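Local coordinates for putative NADPH:quinone oxidoreductase (Ralstonia eutropha, PDB 3IUP), which binds NADPH and probably catalyses the NADPH-dependent reduction of quinones, at residues Pro43-Pro46 against Ser47-Gly50; Gly307-Leu311 against Phe312-Gln316; Val331-Leu334 against Lys335-Ala339. All blocks are in the same frame, centred on the assembly; numbering follows the deposited sequence.

Overall arrangement
Following the chain from its N terminus, contact 1 comes first, where strand 34-43 of the GroES-like domain gives way to helix 46-53 beside the NADPH. Contact 2 lies far along the sequence, where strand 304-308, at the edge of the parallel Rossmann-type sheet, passes into helix 311-318. Helix 320-332 follows, and contact 3 closes the turn leading from it towards strand 344-347, packing on helices 155-169 and 183-195. Each closes a short local loop; the three come in series, neither nested nor crossing. Centres are about 17 Å apart between contacts 1 and 2, which both touch NADPH and the second subunit, and about 22 Å between contacts 2 and 3.

Contact 1 (Pro43-Pro46 against Ser47-Gly50); sequences PLNP and SDLG
The turn from strand 34-43 into helix 46-53, in the GroES-like domain beside the NADPH, is held by Asp48 reaching back to Asn45 at the N-cap position. Asp48 OD2 accepts the backbone N-H of Asn45 at 3.0 Å through its anti lone pair. The side chain can do this because its CG stands anti to its own carbonyl carbon (chi1 -57°), which turns the carboxylate back toward the start of the helix. Aspartate suits the place: its short acid takes up a buried N-H, and the helix N terminus would probably favour its negative charge. The Asn45 side chain lies alongside, pointing the same way, with its amide plane 23° from the carboxylate. It makes no cap; instead OD1 takes a hydrogen bond from Lys368 and ND2 gives one to Glu97, while Asp48 OD1 binds the backbone N of Asn96. Asn45 O begins the helical bonding, receiving Leu49 N at 3.0 Å. Pro46 fits the first helical turn, where a residue without an N-H costs no helical bond, and its ring touches NADPH; its carbonyl receives Gly50 N at 3.1 Å. On the apolar side Leu44 and Leu49 meet methyl to methyl, CD2 to CD2 at 3.8 Å, their side chains crossing at about a right angle beside Tyr360. Ser47 lies at the subunit interface, where its carbonyl binds Arg274 of the second subunit. The Ser47 hydroxyl lies 2.7 Å, OG to oxygen, from one water, which accepts from Asn45 ND2 and donates to Asp48 OD2 at 2.9 Å.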
loop_
_atom_site.group_PDB
_atom_site.type_symbol
_atom_site.label_atom_id
_atom_site.label_comp_id
_atom_site.label_asym_id
_atom_site.label_seq_id
_atom_site.Cartn_x
_atom_site.Cartn_y
_atom_site.Cartn_z
ATOM N N PRO A 43 -25.391 16.078 -8.946
ATOM C CA PRO A 43 -25.193 15.915 -7.522
ATOM C C PRO A 43 -23.965 16.657 -7.052
ATOM O O PRO A 43 -23.045 16.870 -7.833
ATOM C CB PRO A 43 -25.009 14.401 -7.391
ATOM C CG PRO A 43 -24.313 14.023 -8.636
ATOM C CD PRO A 43 -24.958 14.888 -9.689
ATOM N N LEU A 44 -23.962 17.045 -5.767
ATOM C CA LEU A 44 -22.791 17.547 -5.081
ATOM C C LEU A 44 -22.115 16.383 -4.356
ATOM O O LEU A 44 -22.497 15.996 -3.245
ATOM C CB LEU A 44 -23.187 18.630 -4.080
ATOM C CG LEU A 44 -23.362 20.003 -4.693
ATOM C CD1 LEU A 44 -24.319 20.847 -3.847
ATOM C CD2 LEU A 44 -21.976 20.679 -4.839
ATOM N N ASN A 45 -21.181 15.753 -5.028
ATOM C CA ASN A 45 -20.489 14.603 -4.473
ATOM C C ASN A 45 -19.189 15.130 -3.811
ATOM O O ASN A 45 -18.683 16.228 -4.160
ATOM C CB ASN A 45 -20.126 13.625 -5.564
ATOM C CG ASN A 45 -21.308 12.943 -6.216
ATOM O OD1 ASN A 45 -22.333 12.629 -5.566
ATOM N ND2 ASN A 45 -21.163 12.669 -7.555
ATOM N N PRO A 46 -18.589 14.329 -2.928
ATOM C CA PRO A 46 -17.323 14.723 -2.278
ATOM C C PRO A 46 -16.210 15.081 -3.252
ATOM O O PRO A 46 -15.529 16.061 -3.021
ATOM C CB PRO A 46 -16.981 13.482 -1.439
ATOM C CG PRO A 46 -18.346 12.962 -1.032
ATOM C CD PRO A 46 -19.104 13.061 -2.373
ATOM N N SER A 47 -16.095 14.373 -4.377
ATOM C CA SER A 47 -15.128 14.738 -5.422
ATOM C C SER A 47 -15.381 16.143 -5.937
ATOM O O SER A 47 -14.457 16.899 -6.154
ATOM C CB SER A 47 -15.182 13.761 -6.587
ATOM O OG SER A 47 -16.547 13.378 -6.824
ATOM N N ASP A 48 -16.659 16.515 -6.064
ATOM C CA ASP A 48 -17.007 17.863 -6.541
ATOM C C ASP A 48 -16.672 18.932 -5.525
ATOM O O ASP A 48 -16.196 19.987 -5.872
ATOM C CB ASP A 48 -18.495 17.946 -6.890
ATOM C CG ASP A 48 -18.910 16.902 -7.957
ATOM O OD1 ASP A 48 -18.239 16.903 -9.052
ATOM O OD2 ASP A 48 -19.855 16.096 -7.675
ATOM N N LEU A 49 -16.918 18.634 -4.240
ATOM C CA LEU A 49 -16.702 19.597 -3.182
ATOM C C LEU A 49 -15.201 19.907 -3.107
ATOM O O LEU A 49 -14.810 21.033 -2.794
ATOM C CB LEU A 49 -17.216 19.006 -1.857
ATOM C CG LEU A 49 -18.699 18.700 -1.825
ATOM C CD1 LEU A 49 -19.056 18.054 -0.461
ATOM C CD2 LEU A 49 -19.529 19.876 -2.058
ATOM N N GLY A 50 -14.379 18.911 -3.399
ATOM C CA GLY A 50 -12.916 19.075 -3.398
ATOM C C GLY A 50 -12.504 20.138 -4.401
ATOM O O GLY A 50 -11.724 21.050 -4.116
HETATM O O HOH W 1 -18.497 13.703 -8.648
#

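Contact 2 (Gly307-Leu311 against Phe312-Gln316); sequences GGWLL and FPFLQ. With NDP (NADPH dihydro-nicotinamide-adenine-dinucleotide phosphate), chain C; EDO (1,2-ethanediol), chain E.
Trp309 and Phe314 form the apolar centre, the indole's CZ2 lying 3.6 Å from CG of Phe314 and over one face of the phenyl ring. The rings are inclined to each other by 32°, with the centroids of the six-membered ring of Trp309 and the Phe314 ring 5.3 Å apart. Trp309 CG is anti to its backbone N (chi1 -171°), which swings the indole back to Phe314. A broad ring suits this site, since Tyr284 and Phe245 pack on it edge-to-face, and NE1 is fixed by a hydrogen bond to Thr166. Nearby, Leu311 CG rests 3.9 Å from Leu315 CD1, one turn on, while Leu310 CB touches Pro313 CD. Proline fits here because the first turn of a helix asks no N-H of it. Helical bonding starts with Phe314 N to Leu310 O and Leu315 N to Leu311 O, the latter 2.9 Å long. At the polar edge, a 1,2-ethanediol, probably from the crystallisation liquor, lies over a face of the indole, and its O2 accepts from Leu310 N. The nicotinamide carboxamide is gripped at both ends by backbone: its N7N donates to Trp309 O at 2.8 Å, and its O7N accepts from Leu311 N, also at 2.8 Å. These paired backbone bonds hold the amide's orientation, an arrangement characteristic of the nicotinamide site after the last strand of a Rossmann-type dinucleotide-binding fold.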
loop_
_atom_site.group_PDB
_atom_site.type_symbol
_atom_site.label_atom_id
_atom_site.label_comp_id
_atom_site.label_asym_id
_atom_site.label_seq_id
_atom_site.Cartn_x
_atom_site.Cartn_y
_atom_site.Cartn_z
ATOM N N GLY A 307 -3.320 1.107 -1.007
ATOM C CA GLY A 307 -3.023 2.143 -2.013
ATOM C C GLY A 307 -4.235 2.920 -2.448
ATOM O O GLY A 307 -5.332 2.629 -2.009
ATOM N N GLY A 308 -4.046 3.908 -3.339
ATOM C CA GLY A 308 -5.167 4.667 -3.861
ATOM C C GLY A 308 -5.958 3.915 -4.907
ATOM O O GLY A 308 -5.449 2.924 -5.463
ATOM N N TRP A 309 -7.212 4.318 -5.143
ATOM C CA TRP A 309 -8.081 3.738 -6.155
ATOM C C TRP A 309 -8.956 4.843 -6.714
ATOM O O TRP A 309 -9.581 5.592 -5.958
ATOM C CB TRP A 309 -8.949 2.610 -5.544
ATOM C CG TRP A 309 -9.732 1.772 -6.479
ATOM C CD1 TRP A 309 -9.441 0.504 -6.855
ATOM C CD2 TRP A 309 -10.923 2.135 -7.186
ATOM N NE1 TRP A 309 -10.376 0.033 -7.691
ATOM C CE2 TRP A 309 -11.301 1.023 -7.933
ATOM C CE3 TRP A 309 -11.730 3.271 -7.211
ATOM C CZ2 TRP A 309 -12.448 0.991 -8.694
ATOM C CZ3 TRP A 309 -12.852 3.262 -7.980
ATOM C CH2 TRP A 309 -13.212 2.123 -8.732
ATOM N N LEU A 310 -8.946 4.971 -8.030
ATOM C CA LEU A 310 -9.780 5.949 -8.725
ATOM C C LEU A 310 -10.617 5.354 -9.846
ATOM O O LEU A 310 -10.173 4.482 -10.605
ATOM C CB LEU A 310 -8.889 7.052 -9.303
ATOM C CG LEU A 310 -8.472 8.243 -8.459
ATOM C CD1 LEU A 310 -7.489 9.088 -9.321
ATOM C CD2 LEU A 310 -9.692 9.057 -8.035
ATOM N N LEU A 311 -11.833 5.877 -10.014
ATOM C CA LEU A 311 -12.778 5.306 -10.962
ATOM C C LEU A 311 -12.258 5.341 -12.406
ATOM O O LEU A 311 -12.366 4.338 -13.133
ATOM C CB LEU A 311 -14.144 6.045 -10.902
ATOM C CG LEU A 311 -15.239 5.536 -11.857
ATOM C CD1 LEU A 311 -15.633 4.045 -11.675
ATOM C CD2 LEU A 311 -16.517 6.457 -11.769
ATOM N N PHE A 312 -11.727 6.479 -12.822
ATOM C CA PHE A 312 -11.395 6.639 -14.262
ATOM C C PHE A 312 -10.239 5.750 -14.704
ATOM O O PHE A 312 -10.372 5.079 -15.702
ATOM C CB PHE A 312 -11.221 8.094 -14.663
ATOM C CG PHE A 312 -12.529 8.771 -14.984
ATOM C CD1 PHE A 312 -13.513 8.897 -14.018
ATOM C CD2 PHE A 312 -12.783 9.287 -16.266
ATOM C CE1 PHE A 312 -14.721 9.513 -14.293
ATOM C CE2 PHE A 312 -14.000 9.925 -16.554
ATOM C CZ PHE A 312 -14.967 10.026 -15.566
ATOM N N PRO A 313 -9.137 5.729 -13.962
ATOM C CA PRO A 313 -8.098 4.721 -14.245
ATOM C C PRO A 313 -8.643 3.298 -14.254
ATOM O O PRO A 313 -8.220 2.490 -15.067
ATOM C CB PRO A 313 -7.103 4.947 -13.117
ATOM C CG PRO A 313 -7.267 6.376 -12.782
ATOM C CD PRO A 313 -8.701 6.688 -12.948
ATOM N N PHE A 314 -9.599 2.977 -13.374
ATOM C CA PHE A 314 -10.210 1.661 -13.376
ATOM C C PHE A 314 -11.011 1.325 -14.643
ATOM O O PHE A 314 -10.845 0.262 -15.211
ATOM C CB PHE A 314 -11.058 1.451 -12.085
ATOM C CG PHE A 314 -12.030 0.320 -12.190
ATOM C CD1 PHE A 314 -11.658 -0.962 -11.943
ATOM C CD2 PHE A 314 -13.312 0.554 -12.600
ATOM C CE1 PHE A 314 -12.576 -1.979 -12.066
ATOM C CE2 PHE A 314 -14.222 -0.452 -12.745
ATOM C CZ PHE A 314 -13.850 -1.721 -12.490
ATOM N N LEU A 315 -11.878 2.239 -15.088
ATOM C CA LEU A 315 -12.662 2.030 -16.310
ATOM C C LEU A 315 -11.727 1.850 -17.539
ATOM O O LEU A 315 -12.033 1.052 -18.431
ATOM C CB LEU A 315 -13.616 3.196 -16.554
ATOM C CG LEU A 315 -14.687 3.378 -15.487
ATOM C CD1 LEU A 315 -15.473 4.678 -15.700
ATOM C CD2 LEU A 315 -15.550 2.199 -15.458
ATOM N N GLN A 316 -10.636 2.589 -17.534
ATOM C CA GLN A 316 -9.631 2.545 -18.586
ATOM C C GLN A 316 -8.951 1.170 -18.539
ATOM O O GLN A 316 -8.685 0.572 -19.581
ATOM C CB GLN A 316 -8.617 3.680 -18.412
HETATM P PA NDP C . -22.208 10.379 0.981
HETATM O O1A NDP C . -23.461 9.803 0.536
HETATM O O2A NDP C . -22.102 11.846 1.138
HETATM O O5B NDP C . -21.915 9.650 2.438
HETATM C C5B NDP C . -20.671 9.968 3.070
HETATM C C4B NDP C . -20.500 9.072 4.258
HETATM O O4B NDP C . -19.257 9.406 4.803
HETATM C C3B NDP C . -21.576 9.281 5.336
HETATM O O3B NDP C . -22.153 8.091 5.831
HETATM C C2B NDP C . -20.797 9.951 6.489
HETATM O O2B NDP C . -21.239 9.574 7.793
HETATM C C1B NDP C . -19.391 9.427 6.229
HETATM N N9A NDP C . -18.335 10.304 6.752
HETATM C C8A NDP C . -18.234 11.658 6.507
HETATM N N7A NDP C . -17.102 12.114 7.072
HETATM C C5A NDP C . -16.451 11.056 7.677
HETATM C C6A NDP C . -15.257 10.921 8.414
HETATM N N6A NDP C . -14.476 11.960 8.758
HETATM N N1A NDP C . -14.894 9.674 8.879
HETATM C C2A NDP C . -15.677 8.581 8.673
HETATM N N3A NDP C . -16.841 8.715 7.952
HETATM C C4A NDP C . -17.224 9.920 7.466
HETATM O O3 NDP C . -20.922 9.989 0.082
HETATM P PN NDP C . -20.935 9.257 -1.296
HETATM O O1N NDP C . -21.652 8.005 -1.293
HETATM O O2N NDP C . -21.263 10.195 -2.423
HETATM O O5D NDP C . -19.346 8.917 -1.429
HETATM C C5D NDP C . -18.779 7.891 -0.600
HETATM C C4D NDP C . -17.258 7.936 -0.699
HETATM O O4D NDP C . -16.907 7.340 -1.966
HETATM C C3D NDP C . -16.614 9.337 -0.645
HETATM O O3D NDP C . -15.400 9.317 0.079
HETATM C C2D NDP C . -16.314 9.593 -2.113
HETATM O O2D NDP C . -15.296 10.546 -2.375
HETATM C C1D NDP C . -15.901 8.179 -2.530
HETATM N N1N NDP C . -15.847 7.986 -3.997
HETATM C C2N NDP C . -14.616 7.784 -4.528
HETATM C C3N NDP C . -14.440 7.611 -5.876
HETATM C C7N NDP C . -13.077 7.249 -6.433
HETATM O O7N NDP C . -12.969 7.218 -7.820
HETATM N N7N NDP C . -11.994 6.995 -5.686
HETATM C C4N NDP C . -15.616 7.365 -6.738
HETATM C C5N NDP C . -16.940 7.592 -6.051
HETATM C C6N NDP C . -17.001 7.887 -4.695
HETATM P P2B NDP C . -21.535 10.704 8.950
HETATM O O1X NDP C . -23.045 10.980 8.916
HETATM O O2X NDP C . -20.744 11.990 8.734
HETATM O O3X NDP C . -21.105 10.008 10.251
HETATM C C1 EDO E . -7.933 1.668 -10.301
HETATM O O1 EDO E . -7.075 1.015 -11.259
HETATM C C2 EDO E . -7.045 2.250 -9.222
HETATM O O2 EDO E . -6.837 3.660 -9.402
#

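Contact 3 (Val331-Leu334 against Lys335-Ala339); sequences VAEL and KTTFA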
loop_
_atom_site.group_PDB
_atom_site.type_symbol
_atom_site.label_atom_id
_atom_site.label_comp_id
_atom_site.label_asym_id
_atom_site.label_seq_id
_atom_site.Cartn_x
_atom_site.Cartn_y
_atom_site.Cartn_z
ATOM N N VAL A 331 -28.147 1.210 -15.831
ATOM C CA VAL A 331 -29.407 1.634 -16.462
ATOM C C VAL A 331 -30.544 0.675 -16.098
ATOM O O VAL A 331 -31.631 1.112 -15.728
ATOM C CB VAL A 331 -29.256 1.833 -17.989
ATOM C CG1 VAL A 331 -30.676 1.889 -18.700
ATOM C CG2 VAL A 331 -28.402 3.096 -18.246
ATOM N N ALA A 332 -30.255 -0.628 -16.118
ATOM C CA ALA A 332 -31.249 -1.648 -15.853
ATOM C C ALA A 332 -31.777 -1.604 -14.416
ATOM O O ALA A 332 -32.900 -1.999 -14.177
ATOM C CB ALA A 332 -30.657 -3.044 -16.160
ATOM N N GLU A 333 -30.972 -1.128 -13.470
ATOM C CA GLU A 333 -31.319 -1.177 -12.045
ATOM C C GLU A 333 -31.224 0.211 -11.466
ATOM O O GLU A 333 -30.931 0.404 -10.264
ATOM C CB GLU A 333 -30.392 -2.154 -11.323
ATOM C CG GLU A 333 -30.576 -3.603 -11.805
ATOM C CD GLU A 333 -29.507 -4.562 -11.322
ATOM O OE1 GLU A 333 -28.872 -4.342 -10.255
ATOM O OE2 GLU A 333 -29.300 -5.583 -12.023
ATOM N N LEU A 334 -31.528 1.189 -12.317
ATOM C CA LEU A 334 -31.299 2.582 -11.988
ATOM C C LEU A 334 -32.076 3.010 -10.769
ATOM O O LEU A 334 -31.556 3.741 -9.938
ATOM C CB LEU A 334 -31.628 3.493 -13.175
ATOM C CG LEU A 334 -31.290 4.971 -12.981
ATOM C CD1 LEU A 334 -29.817 5.181 -12.756
ATOM C CD2 LEU A 334 -31.753 5.772 -14.219
ATOM N N LYS A 335 -33.319 2.549 -10.657
ATOM C CA LYS A 335 -34.192 2.983 -9.568
ATOM C C LYS A 335 -34.268 1.966 -8.426
ATOM O O LYS A 335 -34.947 2.201 -7.416
ATOM C CB LYS A 335 -35.594 3.286 -10.118
ATOM C CG LYS A 335 -35.723 4.568 -10.935
ATOM C CD LYS A 335 -37.157 4.764 -11.335
ATOM C CE LYS A 335 -37.367 6.034 -12.085
ATOM N NZ LYS A 335 -38.717 6.117 -12.701
ATOM N N THR A 336 -33.556 0.850 -8.556
ATOM C CA THR A 336 -33.547 -0.156 -7.518
ATOM C C THR A 336 -32.154 -0.219 -6.915
ATOM O O THR A 336 -31.852 0.549 -6.019
ATOM C CB THR A 336 -34.046 -1.484 -8.065
ATOM O OG1 THR A 336 -33.235 -1.882 -9.165
ATOM C CG2 THR A 336 -35.511 -1.338 -8.520
ATOM N N THR A 337 -31.293 -1.081 -7.432
ATOM C CA THR A 337 -29.937 -1.230 -6.879
ATOM C C THR A 337 -29.170 0.103 -6.794
ATOM O O THR A 337 -28.483 0.368 -5.817
ATOM C CB THR A 337 -29.143 -2.168 -7.750
ATOM O OG1 THR A 337 -29.920 -3.336 -7.992
ATOM C CG2 THR A 337 -27.796 -2.511 -7.104
ATOM N N PHE A 338 -29.338 0.946 -7.803
ATOM C CA PHE A 338 -28.525 2.147 -7.918
ATOM C C PHE A 338 -29.276 3.413 -7.550
ATOM O O PHE A 338 -28.830 4.515 -7.872
ATOM C CB PHE A 338 -27.910 2.182 -9.309
ATOM C CG PHE A 338 -26.995 1.040 -9.553
ATOM C CD1 PHE A 338 -25.748 0.989 -8.935
ATOM C CD2 PHE A 338 -27.381 -0.027 -10.331
ATOM C CE1 PHE A 338 -24.910 -0.094 -9.132
ATOM C CE2 PHE A 338 -26.538 -1.106 -10.524
ATOM C CZ PHE A 338 -25.303 -1.136 -9.916
ATOM N N ALA A 339 -30.380 3.281 -6.819
ATOM C CA ALA A 339 -31.112 4.459 -6.342
ATOM C C ALA A 339 -30.208 5.345 -5.453
ATOM O O ALA A 339 -29.362 4.828 -4.687
ATOM C CB ALA A 339 -32.385 4.039 -5.571
#
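Two successive type I beta turns, Glu333-Thr336 and Thr336-Ala339, lead the chain away from helix 320-332, and Glu333 ties them together with both its carbonyl and its carboxylate. Its side chain runs alongside that of Thr337, pointing the same way. With CG anti to the carbonyl carbon (chi1 -65°) and the chain extended beyond it, Glu333 OE1 is carried to Thr337 OG1, which donates to it at 2.7 Å. The hydroxyl reaches OE1 on the anti side, 31° out of the carboxylate plane. Thr337 turns OG1 anti to its own carbonyl carbon, and the branched side chain serves twice: OG1 meets the acid while CG2 sits 3.9 Å above the centre of the Phe338 ring. Arg329 also forms a salt bridge with OE1, so this oxygen has two partners, and glutamate has the length to meet both. The Phe338 ring presents its edge to Glu333 O and packs CD2 against Glu333 CB at 3.8 Å; a large apolar ring suits this buried place, where it touches Ile191 of helix 183-195 and Pro157 and Leu161 of helix 155-169. Leu334 packs instead on Leu141 and Pro142, and extended Lys335 carries NZ to the carbonyl of Gly144. Glu333 O accepts two backbone bonds: Thr336 N approaches from above the carbonyl plane at 3.2 Å, and Phe338 N comes in almost in line with the carbonyl bond at 3.0 Å.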